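Long-range contacts in tRNA delta(2)-isopentenylpyrophosphate transferase (Bacillus halodurans, PDB 3EXA), which probably transfers a dimethylallyl group from dimethylallyl diphosphate onto the adenine at position 37 of tRNAs that read codons beginning with uridine: residues S73-Q78 and F112-I117; D122-L127 and A165-K170; A138-L143 and I154-Y159. One frame throughout, in Å; residues are numbered along the deposited sequence.

In the fold
Contact 1 closes the loop leaving helix 102-110 onto the start of helix 74-90 and is partly buried; contacts 2 and 3 lie farther from the chain's centre, among the helices that follow. Contact 2 is buried and joins helices 121-133 and 159-171. Contact 3 is partly buried and ties helix 136-144 to the loop leading into helix 159-171. These two touch through Leu166, Ile169, Leu139 and Leu143, whereas contact 1 stays about 8 Å from contact 2 at the nearest atoms. Single side-chain-to-carbonyl hydrogen bonds mark contacts 1 and 3; contact 2 relies on apolar packing, a ring face and a long charge pair. All three meet the second subunit.

Contact 1 (S73-Q78 and F112-I117); sequences SVADFQ and FNLGDI
Gln78 sets its CG anti to the backbone N (chi1 180°) and continues extended, which carries the amide away from its helix toward Leu114, whose CG lies anti to the carbonyl carbon (chi1 -75°) and faces the helix in turn. The two side chains meet tip to tip. Beside this meeting, Gln78 NE2 donates a hydrogen bond of 3.0 Å to Phe112 O, with 148° at the hydrogen. The donor approaches nearly in line with the carbonyl bond, and the acceptor lies close to the amide plane. The other half of the amide carries no bond across the contact: Gln78 OE1 rests 3.2 Å from Leu114 CD1, and its 3.4 Å approach to Phe112 O brings together two acceptors. Across the contact one bond grips the amide, at NE2, and the leucine methyl packs against it.

The two methyls of Leu114 divide the helix surface between them. Leu114 CD1 lies 3.6 Å from Ala75 CA and also touches its CB. Leu114 CD2 meets Val74 CG1 at 4.1 Å, making that branch a looser apolar contact. The helix begins just here with a capping box. Asp76 N gives a bond to Ser73 OG, and Ser73 N returns one of 2.7 Å to Asp76 OD2, so the turn that presents Val74, Ala75 and Gln78 is capped at its N-terminal end.

Val74, Gln78 and Phe112 also touch Ala107, so helix 102-110 packs beside the contact, and Val74 lies about 7 Å, side chain to side chain, from Thr101, which probably meets substrate tRNA. The Phe112 ring makes a cation-pi contact with Arg160 of the second subunit. The contact thus fastens the loop between helices 102-110 and 121-133 to the first turn of helix 74-90.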
# COMPACT_ATOMS: atom_id res chain seq x y z
N SER A 73 -15.55 -6.36 9.04
CA SER A 73 -14.45 -5.70 9.73
C SER A 73 -14.86 -4.43 10.46
O SER A 73 -15.97 -3.92 10.28
CB SER A 73 -13.33 -5.35 8.74
OG SER A 73 -13.72 -4.27 7.91
N VAL A 74 -13.95 -3.92 11.26
CA VAL A 74 -14.20 -2.70 12.00
C VAL A 74 -14.52 -1.59 11.00
O VAL A 74 -15.43 -0.79 11.22
CB VAL A 74 -12.97 -2.30 12.82
CG1 VAL A 74 -11.84 -1.93 11.90
CG2 VAL A 74 -13.31 -1.16 13.73
N ALA A 75 -13.78 -1.55 9.90
CA ALA A 75 -13.99 -0.54 8.88
C ALA A 75 -15.41 -0.64 8.32
O ALA A 75 -16.05 0.38 8.10
CB ALA A 75 -12.97 -0.71 7.75
N ASP A 76 -15.89 -1.86 8.10
CA ASP A 76 -17.24 -2.04 7.59
C ASP A 76 -18.20 -1.43 8.61
O ASP A 76 -19.13 -0.71 8.26
CB ASP A 76 -17.61 -3.52 7.39
CG ASP A 76 -16.73 -4.23 6.36
OD1 ASP A 76 -16.54 -3.69 5.24
OD2 ASP A 76 -16.25 -5.35 6.66
N PHE A 77 -17.99 -1.73 9.89
CA PHE A 77 -18.86 -1.21 10.93
C PHE A 77 -18.87 0.32 10.98
O PHE A 77 -19.94 0.93 11.02
CB PHE A 77 -18.45 -1.75 12.30
CG PHE A 77 -19.19 -1.12 13.45
CD1 PHE A 77 -18.53 -0.32 14.37
CD2 PHE A 77 -20.57 -1.30 13.58
CE1 PHE A 77 -19.22 0.30 15.40
CE2 PHE A 77 -21.26 -0.68 14.62
CZ PHE A 77 -20.59 0.12 15.53
N GLN A 78 -17.69 0.92 10.96
CA GLN A 78 -17.54 2.37 11.00
C GLN A 78 -18.24 3.08 9.83
O GLN A 78 -18.89 4.11 10.03
CB GLN A 78 -16.05 2.73 11.04
CG GLN A 78 -15.74 4.22 11.08
CD GLN A 78 -14.25 4.51 11.05
OE1 GLN A 78 -13.54 4.29 12.03
NE2 GLN A 78 -13.75 5.00 9.91
N PHE A 112 -11.47 6.99 13.38
CA PHE A 112 -10.14 6.60 12.90
C PHE A 112 -10.09 6.55 11.37
O PHE A 112 -11.01 6.06 10.72
CB PHE A 112 -9.75 5.22 13.44
CG PHE A 112 -9.43 5.21 14.91
CD1 PHE A 112 -8.64 6.20 15.47
CD2 PHE A 112 -9.88 4.17 15.71
CE1 PHE A 112 -8.31 6.17 16.83
CE2 PHE A 112 -9.56 4.13 17.07
CZ PHE A 112 -8.77 5.12 17.63
N ASN A 113 -8.99 7.04 10.81
CA ASN A 113 -8.81 7.05 9.36
C ASN A 113 -9.17 5.71 8.73
O ASN A 113 -10.07 5.63 7.90
CB ASN A 113 -7.35 7.38 9.00
CG ASN A 113 -7.11 7.34 7.49
OD1 ASN A 113 -5.99 7.14 7.03
ND2 ASN A 113 -8.18 7.55 6.72
N LEU A 114 -8.45 4.67 9.14
CA LEU A 114 -8.64 3.31 8.63
C LEU A 114 -8.31 3.22 7.15
O LEU A 114 -8.95 2.49 6.39
CB LEU A 114 -10.07 2.83 8.88
CG LEU A 114 -10.44 2.45 10.32
CD1 LEU A 114 -11.90 2.05 10.36
CD2 LEU A 114 -9.56 1.30 10.81
N GLY A 115 -7.29 3.97 6.74
CA GLY A 115 -6.86 3.98 5.36
C GLY A 115 -5.80 2.93 5.11
O GLY A 115 -5.06 2.55 6.02
N ASP A 116 -5.73 2.46 3.86
CA ASP A 116 -4.76 1.44 3.47
C ASP A 116 -3.33 1.93 3.65
O ASP A 116 -3.09 3.09 4.00
CB ASP A 116 -4.97 1.04 2.00
CG ASP A 116 -6.37 0.53 1.73
OD1 ASP A 116 -6.79 -0.44 2.39
OD2 ASP A 116 -7.05 1.09 0.83
N ILE A 117 -2.37 1.04 3.41
CA ILE A 117 -0.96 1.38 3.53
C ILE A 117 -0.22 1.01 2.24
O ILE A 117 0.05 -0.16 1.99
CB ILE A 117 -0.29 0.64 4.72
CG1 ILE A 117 -0.87 1.14 6.05
CG2 ILE A 117 1.21 0.87 4.70
CD1 ILE A 117 -2.27 0.63 6.37

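Contact 2 (D122-L127 and A165-K170)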
# COMPACT_ATOMS: atom_id res chain seq x y z
N ASP A 122 6.36 7.94 -5.82
CA ASP A 122 7.36 8.97 -6.03
C ASP A 122 8.70 8.64 -5.38
O ASP A 122 9.76 8.85 -5.99
CB ASP A 122 6.86 10.32 -5.53
CG ASP A 122 5.60 10.78 -6.23
OD1 ASP A 122 5.44 10.49 -7.44
OD2 ASP A 122 4.77 11.44 -5.58
N TYR A 123 8.67 8.13 -4.16
CA TYR A 123 9.90 7.78 -3.45
C TYR A 123 10.63 6.67 -4.19
O TYR A 123 11.86 6.65 -4.25
CB TYR A 123 9.59 7.33 -2.03
CG TYR A 123 10.82 7.01 -1.21
CD1 TYR A 123 11.09 5.70 -0.81
CD2 TYR A 123 11.71 8.01 -0.82
CE1 TYR A 123 12.21 5.40 -0.04
CE2 TYR A 123 12.83 7.72 -0.06
CZ TYR A 123 13.08 6.42 0.33
OH TYR A 123 14.19 6.14 1.10
N ARG A 124 9.87 5.74 -4.75
CA ARG A 124 10.48 4.64 -5.49
C ARG A 124 11.16 5.25 -6.70
O ARG A 124 12.28 4.87 -7.06
CB ARG A 124 9.42 3.63 -5.92
CG ARG A 124 9.99 2.28 -6.30
CD ARG A 124 9.58 1.89 -7.71
NE ARG A 124 9.09 0.51 -7.76
CZ ARG A 124 7.92 0.11 -7.27
NH1 ARG A 124 7.11 0.98 -6.67
NH2 ARG A 124 7.56 -1.16 -7.36
N HIS A 125 10.48 6.20 -7.34
CA HIS A 125 11.03 6.89 -8.50
C HIS A 125 12.32 7.59 -8.07
O HIS A 125 13.31 7.61 -8.81
CB HIS A 125 10.03 7.92 -9.02
CG HIS A 125 10.49 8.66 -10.24
ND1 HIS A 125 10.05 9.94 -10.54
CD2 HIS A 125 11.33 8.31 -11.24
CE1 HIS A 125 10.60 10.33 -11.68
NE2 HIS A 125 11.38 9.36 -12.12
N GLU A 126 12.31 8.16 -6.87
CA GLU A 126 13.47 8.87 -6.34
C GLU A 126 14.67 7.94 -6.18
O GLU A 126 15.79 8.31 -6.50
CB GLU A 126 13.12 9.48 -4.98
CG GLU A 126 14.25 10.18 -4.26
CD GLU A 126 13.81 10.73 -2.92
OE1 GLU A 126 12.80 11.48 -2.89
OE2 GLU A 126 14.47 10.42 -1.90
N LEU A 127 14.42 6.73 -5.67
CA LEU A 127 15.50 5.77 -5.47
C LEU A 127 16.06 5.28 -6.80
O LEU A 127 17.28 5.12 -6.94
CB LEU A 127 15.01 4.57 -4.66
CG LEU A 127 14.57 4.90 -3.24
CD1 LEU A 127 14.05 3.64 -2.57
CD2 LEU A 127 15.74 5.48 -2.46
N ALA A 165 13.98 -2.57 0.35
CA ALA A 165 14.28 -2.35 1.76
C ALA A 165 14.07 -0.89 2.16
O ALA A 165 13.52 -0.61 3.23
CB ALA A 165 15.71 -2.76 2.06
N LEU A 166 14.50 0.03 1.31
CA LEU A 166 14.36 1.44 1.62
C LEU A 166 12.90 1.89 1.57
O LEU A 166 12.51 2.82 2.29
CB LEU A 166 15.20 2.29 0.65
CG LEU A 166 16.72 2.03 0.64
CD1 LEU A 166 17.35 2.64 -0.61
CD2 LEU A 166 17.36 2.61 1.89
N GLU A 167 12.08 1.25 0.74
CA GLU A 167 10.67 1.64 0.66
C GLU A 167 9.93 1.16 1.90
O GLU A 167 9.09 1.88 2.45
CB GLU A 167 9.99 1.06 -0.58
CG GLU A 167 10.58 1.45 -1.93
CD GLU A 167 9.71 0.99 -3.10
OE1 GLU A 167 8.70 1.65 -3.39
OE2 GLU A 167 10.02 -0.05 -3.72
N ILE A 168 10.24 -0.06 2.33
CA ILE A 168 9.60 -0.63 3.51
C ILE A 168 9.90 0.22 4.74
O ILE A 168 9.02 0.45 5.58
CB ILE A 168 10.07 -2.07 3.76
CG1 ILE A 168 9.48 -3.00 2.68
CG2 ILE A 168 9.66 -2.52 5.15
CD1 ILE A 168 9.86 -4.47 2.82
N ILE A 169 11.14 0.70 4.83
CA ILE A 169 11.57 1.53 5.96
C ILE A 169 10.83 2.86 5.96
O ILE A 169 10.33 3.30 7.00
CB ILE A 169 13.11 1.78 5.90
CG1 ILE A 169 13.84 0.45 6.16
CG2 ILE A 169 13.52 2.85 6.92
CD1 ILE A 169 15.36 0.50 5.96
N LYS A 170 10.75 3.48 4.79
CA LYS A 170 10.05 4.75 4.64
C LYS A 170 8.59 4.61 5.06
O LYS A 170 7.94 5.58 5.44
CB LYS A 170 10.12 5.23 3.19
CG LYS A 170 9.49 6.60 2.94
CD LYS A 170 8.63 6.61 1.67
CE LYS A 170 7.41 5.70 1.80
NZ LYS A 170 6.69 5.49 0.51
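The Tyr123 ring is held between two aliphatic groups: Lys170 CD lies over one face, 3.9 Å from the ring centroid in a CH-pi contact, and Leu127 CG of its own helix lies over the opposite face, toward the rim. Lys170 and Tyr123 run past each other antiparallel, the lysine CG anti to the backbone N (chi1 -176°) before the chain bends. Leu166 crosses Tyr123 at about a right angle, with its backbone carbonyl carbon at the ring edge. Leu127 and Leu166 cross at a slant, Leu127 CD1 meeting Leu166 CB at 3.7 Å.

On the flank, Glu167 OE1 rests 3.2 Å from Arg124 CG, and Glu167 OE2 sits 4.1 Å above the centre of the Arg124 guanidinium, whose plane is turned 65° from the carboxylate. Arg124 NH1 and Glu167 OE1, 3.7 Å apart, form a long, purely electrostatic salt bridge, the oxygen lying well off the guanidinium plane. Arg124 NH2 is hydrogen-bonded to Gly115 O of the second subunit, its stronger polar partner.

The axes of segments 122-127 and 165-170 approach to 10.3 Å, their directions 143° apart, a roughly antiparallel pair consistent with the helical insertion that tRNA dimethylallyltransferases carry on their P-loop nucleotide-binding core.

Contact 3 (A138-L143 and I154-Y159); sequences ALHDKL and IHPNNY
His140 NE2 donates a 2.7 Å hydrogen bond to Ile154 O, with 148° at the hydrogen; a weak bond to Ala151 O adds a second partner for the same nitrogen. The oxygen of Ile154 lies at the ring edge, tilted 17° from its plane, and its carbonyl points almost straight at the donor. CG of His140, anti to the backbone N (chi1 -167°), reaches out from the helix to Pro156. Pro156 CB covers one ring face, 3.9 Å from the centroid in a CH-pi contact offset toward the rim, and Pro156 CA comes within 3.3 Å of His140 CD2. The bond holds the residue just before the type I turn from His155 to Asn158 and the ring packs on the proline within it, so both keep this loop against helix 136-144. An alanine at His140 would probably leave Ile154 O without this donor and open a gap beside Pro156.

From the adjacent position on the helix, Leu139 CD2 meets Tyr159 CB at 4.3 Å. Leu139 also packs on Phe130 and Val131 of helix 121-133 and on Leu166, while Tyr159 touches Leu103 of the second subunit. The contact thus bridges helix 136-144 and the start of helix 159-171, with helix 121-133 alongside.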
# COMPACT_ATOMS: atom_id res chain seq x y z
N ALA A 138 26.34 2.97 -3.75
CA ALA A 138 26.01 4.23 -3.07
C ALA A 138 24.58 4.10 -2.52
O ALA A 138 24.27 4.57 -1.42
CB ALA A 138 26.09 5.40 -4.04
N LEU A 139 23.71 3.46 -3.31
CA LEU A 139 22.33 3.24 -2.91
C LEU A 139 22.35 2.25 -1.75
O LEU A 139 21.46 2.24 -0.89
CB LEU A 139 21.53 2.66 -4.06
CG LEU A 139 20.10 2.30 -3.68
CD1 LEU A 139 19.36 3.56 -3.36
CD2 LEU A 139 19.41 1.55 -4.80
N HIS A 140 23.38 1.42 -1.76
CA HIS A 140 23.59 0.41 -0.75
C HIS A 140 24.09 1.10 0.51
O HIS A 140 23.68 0.78 1.63
CB HIS A 140 24.62 -0.61 -1.25
CG HIS A 140 24.69 -1.86 -0.43
ND1 HIS A 140 25.52 -2.00 0.66
CD2 HIS A 140 24.01 -3.02 -0.53
CE1 HIS A 140 25.35 -3.19 1.19
NE2 HIS A 140 24.43 -3.83 0.49
N ASP A 141 24.97 2.08 0.34
CA ASP A 141 25.48 2.81 1.49
C ASP A 141 24.33 3.59 2.13
O ASP A 141 24.29 3.76 3.35
CB ASP A 141 26.62 3.76 1.10
CG ASP A 141 27.87 3.02 0.65
OD1 ASP A 141 28.21 1.99 1.28
OD2 ASP A 141 28.52 3.47 -0.32
N LYS A 142 23.40 4.05 1.30
CA LYS A 142 22.24 4.80 1.79
C LYS A 142 21.45 3.95 2.78
O LYS A 142 21.06 4.42 3.84
CB LYS A 142 21.33 5.21 0.63
CG LYS A 142 20.03 5.89 1.09
CD LYS A 142 19.12 6.25 -0.09
CE LYS A 142 19.63 7.46 -0.87
NZ LYS A 142 19.51 8.76 -0.11
N LEU A 143 21.21 2.70 2.41
CA LEU A 143 20.46 1.80 3.25
C LEU A 143 21.29 1.36 4.46
O LEU A 143 20.76 1.17 5.55
CB LEU A 143 20.00 0.60 2.41
CG LEU A 143 19.14 -0.50 3.02
CD1 LEU A 143 20.04 -1.55 3.65
CD2 LEU A 143 18.17 0.08 4.04
N ILE A 154 22.36 -8.02 2.01
CA ILE A 154 22.05 -7.98 0.59
C ILE A 154 23.24 -7.50 -0.25
O ILE A 154 23.83 -6.46 0.05
CB ILE A 154 20.87 -7.02 0.31
CG1 ILE A 154 19.68 -7.39 1.20
CG2 ILE A 154 20.49 -7.08 -1.16
CD1 ILE A 154 18.64 -6.28 1.29
N HIS A 155 23.58 -8.26 -1.29
CA HIS A 155 24.69 -7.89 -2.18
C HIS A 155 24.36 -6.55 -2.82
O HIS A 155 23.27 -6.36 -3.34
CB HIS A 155 24.86 -8.93 -3.29
CG HIS A 155 26.19 -8.89 -3.97
ND1 HIS A 155 26.36 -9.24 -5.30
CD2 HIS A 155 27.43 -8.61 -3.50
CE1 HIS A 155 27.64 -9.18 -5.61
NE2 HIS A 155 28.31 -8.80 -4.54
N PRO A 156 25.32 -5.62 -2.80
CA PRO A 156 25.10 -4.29 -3.39
C PRO A 156 24.64 -4.28 -4.86
O PRO A 156 24.00 -3.32 -5.29
CB PRO A 156 26.44 -3.58 -3.15
CG PRO A 156 27.43 -4.69 -3.01
CD PRO A 156 26.68 -5.73 -2.24
N ASN A 157 24.94 -5.33 -5.62
CA ASN A 157 24.54 -5.43 -7.03
C ASN A 157 23.04 -5.77 -7.14
O ASN A 157 22.46 -5.74 -8.23
CB ASN A 157 25.35 -6.51 -7.77
CG ASN A 157 26.72 -6.02 -8.25
OD1 ASN A 157 27.55 -5.57 -7.46
ND2 ASN A 157 26.96 -6.10 -9.55
N ASN A 158 22.42 -6.11 -6.02
CA ASN A 158 21.00 -6.44 -6.04
C ASN A 158 20.20 -5.19 -5.68
O ASN A 158 19.47 -5.19 -4.70
CB ASN A 158 20.71 -7.55 -5.03
CG ASN A 158 19.38 -8.24 -5.27
OD1 ASN A 158 18.58 -7.80 -6.11
ND2 ASN A 158 19.13 -9.32 -4.54
N TYR A 159 20.35 -4.14 -6.48
CA TYR A 159 19.67 -2.87 -6.24
C TYR A 159 18.16 -2.98 -6.13
O TYR A 159 17.52 -2.16 -5.47
CB TYR A 159 20.00 -1.87 -7.35
CG TYR A 159 19.35 -2.20 -8.68
CD1 TYR A 159 20.02 -2.97 -9.64
CD2 TYR A 159 18.07 -1.73 -8.99
CE1 TYR A 159 19.44 -3.26 -10.87
CE2 TYR A 159 17.48 -2.01 -10.22
CZ TYR A 159 18.16 -2.78 -11.15
OH TYR A 159 17.58 -3.03 -12.38